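PDB 4P4N: shikimate 5-dehydrogenase AroE (5-dehydroshikimate reductase) from Mycobacterium tuberculosis, which probably catalyses the NADP-dependent reduction of 3-dehydroshikimate to shikimate, the fourth of seven steps in chorismate biosynthesis. Local coordinates for residues Ala117-Val122 with Val182-Val187; Leu11-Ala16 with Arg40-Ala45. All coordinates share one frame; numbering follows the deposited sequence.

Contact 1 (Ala117-Val122 with Val182-Val187); sequences AGHALV and VAAAEV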
ATOM      1  N   ALA A 117      -7.993 -15.581   6.097  1.00 37.10           N
ATOM      2  CA  ALA A 117      -7.471 -16.620   6.969  1.00 38.80           C
ATOM      3  C   ALA A 117      -6.690 -17.644   6.157  1.00 37.20           C
ATOM      4  O   ALA A 117      -6.601 -17.536   4.933  1.00 35.98           O
ATOM      5  CB  ALA A 117      -8.607 -17.295   7.722  1.00 42.47           C
ATOM      6  N   GLY A 118      -6.124 -18.631   6.840  1.00 36.73           N
ATOM      7  CA  GLY A 118      -5.451 -19.728   6.169  1.00 36.67           C
ATOM      8  C   GLY A 118      -4.370 -19.289   5.200  1.00 34.64           C
ATOM      9  O   GLY A 118      -3.428 -18.588   5.591  1.00 33.43           O
ATOM     10  N   HIS A 119      -4.515 -19.682   3.935  1.00 31.46           N
ATOM     11  CA  HIS A 119      -3.466 -19.463   2.944  1.00 32.47           C
ATOM     12  C   HIS A 119      -3.696 -18.252   2.051  1.00 32.91           C
ATOM     13  O   HIS A 119      -4.811 -18.000   1.581  1.00 30.69           O
ATOM     14  CB  HIS A 119      -3.274 -20.705   2.079  1.00 34.52           C
ATOM     15  CG  HIS A 119      -2.706 -21.876   2.820  1.00 34.83           C
ATOM     16  ND1 HIS A 119      -3.077 -22.193   4.110  1.00 36.28           N
ATOM     17  CD2 HIS A 119      -1.797 -22.808   2.448  1.00 36.33           C
ATOM     18  CE1 HIS A 119      -2.419 -23.271   4.502  1.00 37.27           C
ATOM     19  NE2 HIS A 119      -1.638 -23.666   3.511  1.00 36.92           N
ATOM     20  N   ALA A 120      -2.612 -17.517   1.820  1.00 29.95           N
ATOM     21  CA  ALA A 120      -2.633 -16.360   0.939  1.00 23.78           C
ATOM     22  C   ALA A 120      -1.480 -16.438  -0.040  1.00 21.30           C
ATOM     23  O   ALA A 120      -0.471 -17.116   0.209  1.00 19.26           O
ATOM     24  CB  ALA A 120      -2.544 -15.070   1.740  1.00 20.93           C
ATOM     25  N   LEU A 121      -1.621 -15.701  -1.134  1.00 18.94           N
ATOM     26  CA  LEU A 121      -0.628 -15.660  -2.183  1.00 17.90           C
ATOM     27  C   LEU A 121      -0.253 -14.193  -2.392  1.00 19.42           C
ATOM     28  O   LEU A 121      -1.136 -13.343  -2.529  1.00 18.86           O
ATOM     29  CB  LEU A 121      -1.236 -16.255  -3.460  1.00 21.20           C
ATOM     30  CG  LEU A 121      -0.360 -16.502  -4.684  1.00 24.39           C
ATOM     31  CD1 LEU A 121       0.822 -17.326  -4.275  1.00 28.01           C
ATOM     32  CD2 LEU A 121      -1.152 -17.235  -5.754  1.00 23.35           C
ATOM     33  N   VAL A 122       1.043 -13.887  -2.395  1.00 18.94           N
ATOM     34  CA  VAL A 122       1.500 -12.520  -2.669  1.00 17.12           C
ATOM     35  C   VAL A 122       2.424 -12.488  -3.887  1.00 16.45           C
ATOM     36  O   VAL A 122       3.443 -13.180  -3.904  1.00 16.37           O
ATOM     37  CB  VAL A 122       2.256 -11.924  -1.457  1.00 19.57           C
ATOM     38  CG1 VAL A 122       2.987 -10.636  -1.849  1.00 18.17           C
ATOM     39  CG2 VAL A 122       1.291 -11.666  -0.298  1.00 20.90           C
ATOM     40  N   VAL A 182      -2.002 -21.397  -6.213  1.00 22.47           N
ATOM     41  CA  VAL A 182      -3.320 -20.784  -6.337  1.00 21.99           C
ATOM     42  C   VAL A 182      -4.393 -21.685  -5.744  1.00 21.25           C
ATOM     43  O   VAL A 182      -5.298 -21.219  -5.054  1.00 21.27           O
ATOM     44  CB  VAL A 182      -3.665 -20.484  -7.813  1.00 23.42           C
ATOM     45  CG1 VAL A 182      -5.143 -20.124  -7.967  1.00 23.91           C
ATOM     46  CG2 VAL A 182      -2.799 -19.360  -8.326  1.00 19.59           C
ATOM     47  N   ALA A 183      -4.292 -22.981  -6.017  1.00 23.23           N
ATOM     48  CA  ALA A 183      -5.318 -23.919  -5.567  1.00 22.28           C
ATOM     49  C   ALA A 183      -5.380 -23.988  -4.044  1.00 24.86           C
ATOM     50  O   ALA A 183      -6.427 -24.295  -3.472  1.00 24.48           O
ATOM     51  CB  ALA A 183      -5.087 -25.295  -6.169  1.00 23.45           C
ATOM     52  N   ALA A 184      -4.269 -23.677  -3.385  1.00 24.42           N
ATOM     53  CA  ALA A 184      -4.223 -23.778  -1.930  1.00 28.46           C
ATOM     54  C   ALA A 184      -4.566 -22.486  -1.200  1.00 26.27           C
ATOM     55  O   ALA A 184      -4.825 -22.516   0.006  1.00 25.81           O
ATOM     56  CB  ALA A 184      -2.869 -24.309  -1.462  1.00 29.95           C
ATOM     57  N   ALA A 185      -4.558 -21.359  -1.914  1.00 26.71           N
ATOM     58  CA  ALA A 185      -4.785 -20.049  -1.289  1.00 21.57           C
ATOM     59  C   ALA A 185      -6.220 -19.546  -1.471  1.00 21.23           C
ATOM     60  O   ALA A 185      -6.866 -19.861  -2.469  1.00 20.87           O
ATOM     61  CB  ALA A 185      -3.798 -19.015  -1.840  1.00 20.65           C
ATOM     62  N   GLU A 186      -6.704 -18.742  -0.522  1.00 22.15           N
ATOM     63  CA  GLU A 186      -8.043 -18.157  -0.629  1.00 25.36           C
ATOM     64  C   GLU A 186      -7.999 -16.712  -1.127  1.00 24.98           C
ATOM     65  O   GLU A 186      -9.002 -16.180  -1.612  1.00 26.27           O
ATOM     66  CB  GLU A 186      -8.812 -18.259   0.704  1.00 33.29           C
ATOM     67  CG  GLU A 186      -8.047 -17.810   1.946  1.00 36.32           C
ATOM     68  CD  GLU A 186      -8.861 -17.929   3.235  1.00 42.73           C
ATOM     69  OE1 GLU A 186      -9.139 -19.059   3.680  1.00 47.31           O
ATOM     70  OE2 GLU A 186      -9.206 -16.885   3.827  1.00 45.32           O
ATOM     71  N   VAL A 187      -6.831 -16.084  -1.023  1.00 20.94           N
ATOM     72  CA  VAL A 187      -6.690 -14.683  -1.427  1.00 17.45           C
ATOM     73  C   VAL A 187      -5.346 -14.426  -2.100  1.00 17.21           C
ATOM     74  O   VAL A 187      -4.317 -14.975  -1.687  1.00 19.20           O
ATOM     75  CB  VAL A 187      -6.873 -13.727  -0.225  1.00 22.47           C
ATOM     76  CG1 VAL A 187      -5.936 -14.112   0.898  1.00 26.06           C
ATOM     77  CG2 VAL A 187      -6.657 -12.258  -0.637  1.00 21.71           C
TER

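Contact 2 (Leu11-Ala16 with Arg40-Ala45); sequences LGSPIA and RIECGA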
ATOM      1  N   LEU A  11       4.565  13.246  -1.843  1.00 12.56           N
ATOM      2  CA  LEU A  11       5.870  13.298  -2.479  1.00 12.91           C
ATOM      3  C   LEU A  11       6.082  12.029  -3.309  1.00 13.03           C
ATOM      4  O   LEU A  11       5.974  10.905  -2.794  1.00 11.77           O
ATOM      5  CB  LEU A  11       6.957  13.366  -1.401  1.00 16.68           C
ATOM      6  CG  LEU A  11       7.423  14.710  -0.826  1.00 24.75           C
ATOM      7  CD1 LEU A  11       6.279  15.603  -0.438  1.00 26.00           C
ATOM      8  CD2 LEU A  11       8.313  14.445   0.391  1.00 26.25           C
ATOM      9  N   GLY A  12       6.410  12.188  -4.581  1.00 11.57           N
ATOM     10  CA  GLY A  12       6.664  11.025  -5.410  1.00 12.53           C
ATOM     11  C   GLY A  12       7.192  11.382  -6.777  1.00 14.97           C
ATOM     12  O   GLY A  12       7.195  12.556  -7.168  1.00 16.55           O
ATOM     13  N   SER A  13       7.657  10.369  -7.505  1.00 13.63           N
ATOM     14  CA  SER A  13       8.075  10.574  -8.883  1.00 16.05           C
ATOM     15  C   SER A  13       7.821   9.314  -9.698  1.00 21.31           C
ATOM     16  O   SER A  13       8.475   8.286  -9.473  1.00 19.94           O
ATOM     17  CB  SER A  13       9.555  10.953  -8.954  1.00 18.39           C
ATOM     18  OG  SER A  13       9.956  11.177 -10.310  1.00 22.10           O
ATOM     19  N   PRO A  14       6.885   9.386 -10.663  1.00 22.89           N
ATOM     20  CA  PRO A  14       6.060  10.544 -11.041  1.00 23.62           C
ATOM     21  C   PRO A  14       4.974  10.810 -10.000  1.00 22.57           C
ATOM     22  O   PRO A  14       4.827  10.016  -9.066  1.00 25.21           O
ATOM     23  CB  PRO A  14       5.425  10.099 -12.367  1.00 27.32           C
ATOM     24  CG  PRO A  14       5.329   8.602 -12.242  1.00 26.16           C
ATOM     25  CD  PRO A  14       6.573   8.195 -11.478  1.00 25.51           C
ATOM     26  N   ILE A  15       4.247  11.912 -10.129  1.00 18.76           N
ATOM     27  CA  ILE A  15       3.254  12.254  -9.113  1.00 18.95           C
ATOM     28  C   ILE A  15       2.016  12.905  -9.729  1.00 18.49           C
ATOM     29  O   ILE A  15       0.977  13.011  -9.077  1.00 17.03           O
ATOM     30  CB  ILE A  15       3.873  13.171  -8.022  1.00 18.93           C
ATOM     31  CG1 ILE A  15       3.029  13.172  -6.744  1.00 16.79           C
ATOM     32  CG2 ILE A  15       4.064  14.597  -8.550  1.00 18.70           C
ATOM     33  CD1 ILE A  15       2.998  11.824  -6.036  1.00 15.29           C
ATOM     34  N   ALA A  16       2.117  13.312 -10.993  1.00 17.98           N
ATOM     35  CA  ALA A  16       1.039  14.079 -11.635  1.00 24.17           C
ATOM     36  C   ALA A  16      -0.357  13.441 -11.558  1.00 25.83           C
ATOM     37  O   ALA A  16      -1.374  14.153 -11.523  1.00 28.26           O
ATOM     38  CB  ALA A  16       1.390  14.387 -13.069  1.00 25.83           C
ATOM     39  N   ARG A  40       0.487  17.929  -4.895  1.00 17.32           N
ATOM     40  CA  ARG A  40       1.336  16.901  -5.489  1.00 14.42           C
ATOM     41  C   ARG A  40       2.713  17.481  -5.742  1.00 17.57           C
ATOM     42  O   ARG A  40       2.850  18.452  -6.484  1.00 17.85           O
ATOM     43  CB  ARG A  40       0.745  16.435  -6.820  1.00 13.78           C
ATOM     44  CG  ARG A  40      -0.707  15.969  -6.738  1.00 13.47           C
ATOM     45  CD  ARG A  40      -1.227  15.557  -8.135  1.00 16.19           C
ATOM     46  NE  ARG A  40      -2.617  15.103  -8.052  1.00 18.46           N
ATOM     47  CZ  ARG A  40      -3.666  15.918  -8.081  1.00 19.44           C
ATOM     48  NH1 ARG A  40      -3.485  17.231  -8.198  1.00 19.39           N
ATOM     49  NH2 ARG A  40      -4.894  15.424  -7.984  1.00 19.67           N
ATOM     50  N   ILE A  41       3.732  16.869  -5.145  1.00 15.03           N
ATOM     51  CA  ILE A  41       5.095  17.376  -5.250  1.00 16.74           C
ATOM     52  C   ILE A  41       6.000  16.371  -5.950  1.00 14.64           C
ATOM     53  O   ILE A  41       6.210  15.261  -5.456  1.00 15.90           O
ATOM     54  CB  ILE A  41       5.663  17.724  -3.846  1.00 20.95           C
ATOM     55  CG1 ILE A  41       4.742  18.736  -3.147  1.00 20.04           C
ATOM     56  CG2 ILE A  41       7.092  18.263  -3.951  1.00 22.11           C
ATOM     57  CD1 ILE A  41       4.984  18.892  -1.650  1.00 18.89           C
ATOM     58  N   GLU A  42       6.529  16.754  -7.107  1.00 16.06           N
ATOM     59  CA  GLU A  42       7.463  15.888  -7.818  1.00 16.75           C
ATOM     60  C   GLU A  42       8.717  15.717  -6.965  1.00 15.82           C
ATOM     61  O   GLU A  42       9.431  16.686  -6.684  1.00 17.74           O
ATOM     62  CB  GLU A  42       7.807  16.490  -9.184  1.00 20.12           C
ATOM     63  CG  GLU A  42       9.005  15.856  -9.862  1.00 22.65           C
ATOM     64  CD  GLU A  42       8.716  14.470 -10.404  1.00 27.15           C
ATOM     65  OE1 GLU A  42       7.541  14.161 -10.687  1.00 28.32           O
ATOM     66  OE2 GLU A  42       9.673  13.686 -10.568  1.00 31.64           O
ATOM     67  N   CYS A  43       8.998  14.493  -6.537  1.00 13.77           N
ATOM     68  CA  CYS A  43      10.104  14.316  -5.609  1.00 15.61           C
ATOM     69  C   CYS A  43      10.650  12.892  -5.616  1.00 17.27           C
ATOM     70  O   CYS A  43       9.922  11.944  -5.309  1.00 15.69           O
ATOM     71  CB  CYS A  43       9.648  14.697  -4.193  1.00 14.82           C
ATOM     72  SG  CYS A  43      10.954  14.665  -2.936  1.00 20.56           S
ATOM     73  N   GLY A  44      11.926  12.758  -5.966  1.00 17.54           N
ATOM     74  CA  GLY A  44      12.619  11.478  -5.910  1.00 21.43           C
ATOM     75  C   GLY A  44      13.257  11.176  -4.556  1.00 17.52           C
ATOM     76  O   GLY A  44      13.055  11.902  -3.579  1.00 15.78           O
ATOM     77  N   ALA A  45      14.036  10.099  -4.486  1.00 18.64           N
ATOM     78  CA  ALA A  45      14.597   9.671  -3.202  1.00 18.62           C
ATOM     79  C   ALA A  45      15.601  10.674  -2.632  1.00 18.11           C
ATOM     80  O   ALA A  45      15.534  11.035  -1.451  1.00 19.40           O
ATOM     81  CB  ALA A  45      15.226   8.290  -3.321  1.00 20.38           C
TER

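Contact 1 (Ala117-Val122 with Val182-Val187)
With CG of Glu186 set between its own backbone N and carbonyl carbon (chi1 48°) and the chain extended beyond it, the carboxylate reaches Ala117 at the start of the facing segment. The contact belongs to the parallel sheet of the Rossmann-type domain, where strand 118-123 lies next to strand 187-190. Ala117 N is bonded to Glu186 OE2 at 2.9 Å, from above the carboxylate plane, though the group sits too close to the Ala117 carbonyl for its exact placement to be trusted. Helix 178-184 leads into the second strand. Two backbone bonds fasten the chain as it enters: Glu186 N to His119 O at 2.9 Å, nearly straight at the hydrogen, and Leu121 N to Val187 O at 2.8 Å. The base of the His119 side chain packs against the end of helix 178-184, CB lying 3.2 Å from Ala184 O. On one face, Ala120 CB meets Val187 CG1 at 3.6 Å, and Leu136 of helix 129-139 also touches Ala120. On the far side of strand 118-123, strand 141-147 continues the sheet. Leu121 has CG anti to its N (chi1 -172°) and crosses Val182 at a slant, its CD2 resting 3.7 Å from Val182 CG2.

Contact 2 (Leu11-Ala16 with Arg40-Ala45)
The carbonyl oxygen of Gly12 accepts the hydrogen bond of Cys43 N at 2.7 Å, from well above the carbonyl plane. The CA-H of Glu42 makes a weaker contact with the same oxygen, CA to O 3.4 Å. The N-H of the same Gly12 bonds to Ile41 O at 3.2 Å, nearly in line with the carbonyl. Past the strand, Ser13 OG donates to Glu42 OE2. The modelled 2.5 Å between Ser13 OG and Glu42 OE2 is very short and its exact value is doubtful. The hydroxyl comes on the syn side, somewhat out of the carboxylate plane. A bend in the Glu42 chain (chi2 73°) turns the carboxylate back to Ser13. These segments are the ends of the two parallel strands of a beta-alpha-beta unit, 7-12 and 37-42, joined through helix 20-30 in the substrate-binding domain. On one face of the sheet Leu11 and Ile41 lie side by side, CD1 to CD1 3.7 Å. CB of Cys43 packs on Leu11 CG at 4.0 Å, and Leu48 of helix 48-53 touches both Leu11 and Cys43. After the cis peptide before Pro14, the chain turns Ile15 back onto the strand. Its CG2 rests on the peptide between Ile41 and Glu42, with Ile15 CG2 3.6 Å from Glu42 N. The extended chain of Arg40 crosses Ile15 and brings its CD 3.5 Å from Ile15 O. Beyond CD, Arg40 NE is held by the backbone O of Ser18.

In the fold
The two contacts lie on opposite sides of the chain's centre. Their centres are about 34 Å apart and their nearest atoms about 21 Å, so they do not touch. Along the chain they come in series: contact 2 closes before contact 1 opens. They share no sheet. Contact 2 joins the outermost strand 37-42 of the mixed sheet to strand 7-12, in the substrate-binding domain. Contact 1 lies where the chain leaves helix 178-184 and enters strand 187-190 beside strand 118-123. These are the two middle strands of the six-stranded parallel sheet, in the Rossmann-type domain that probably binds NADP. As in other shikimate dehydrogenases, substrate and cofactor probably meet in the cleft between these domains.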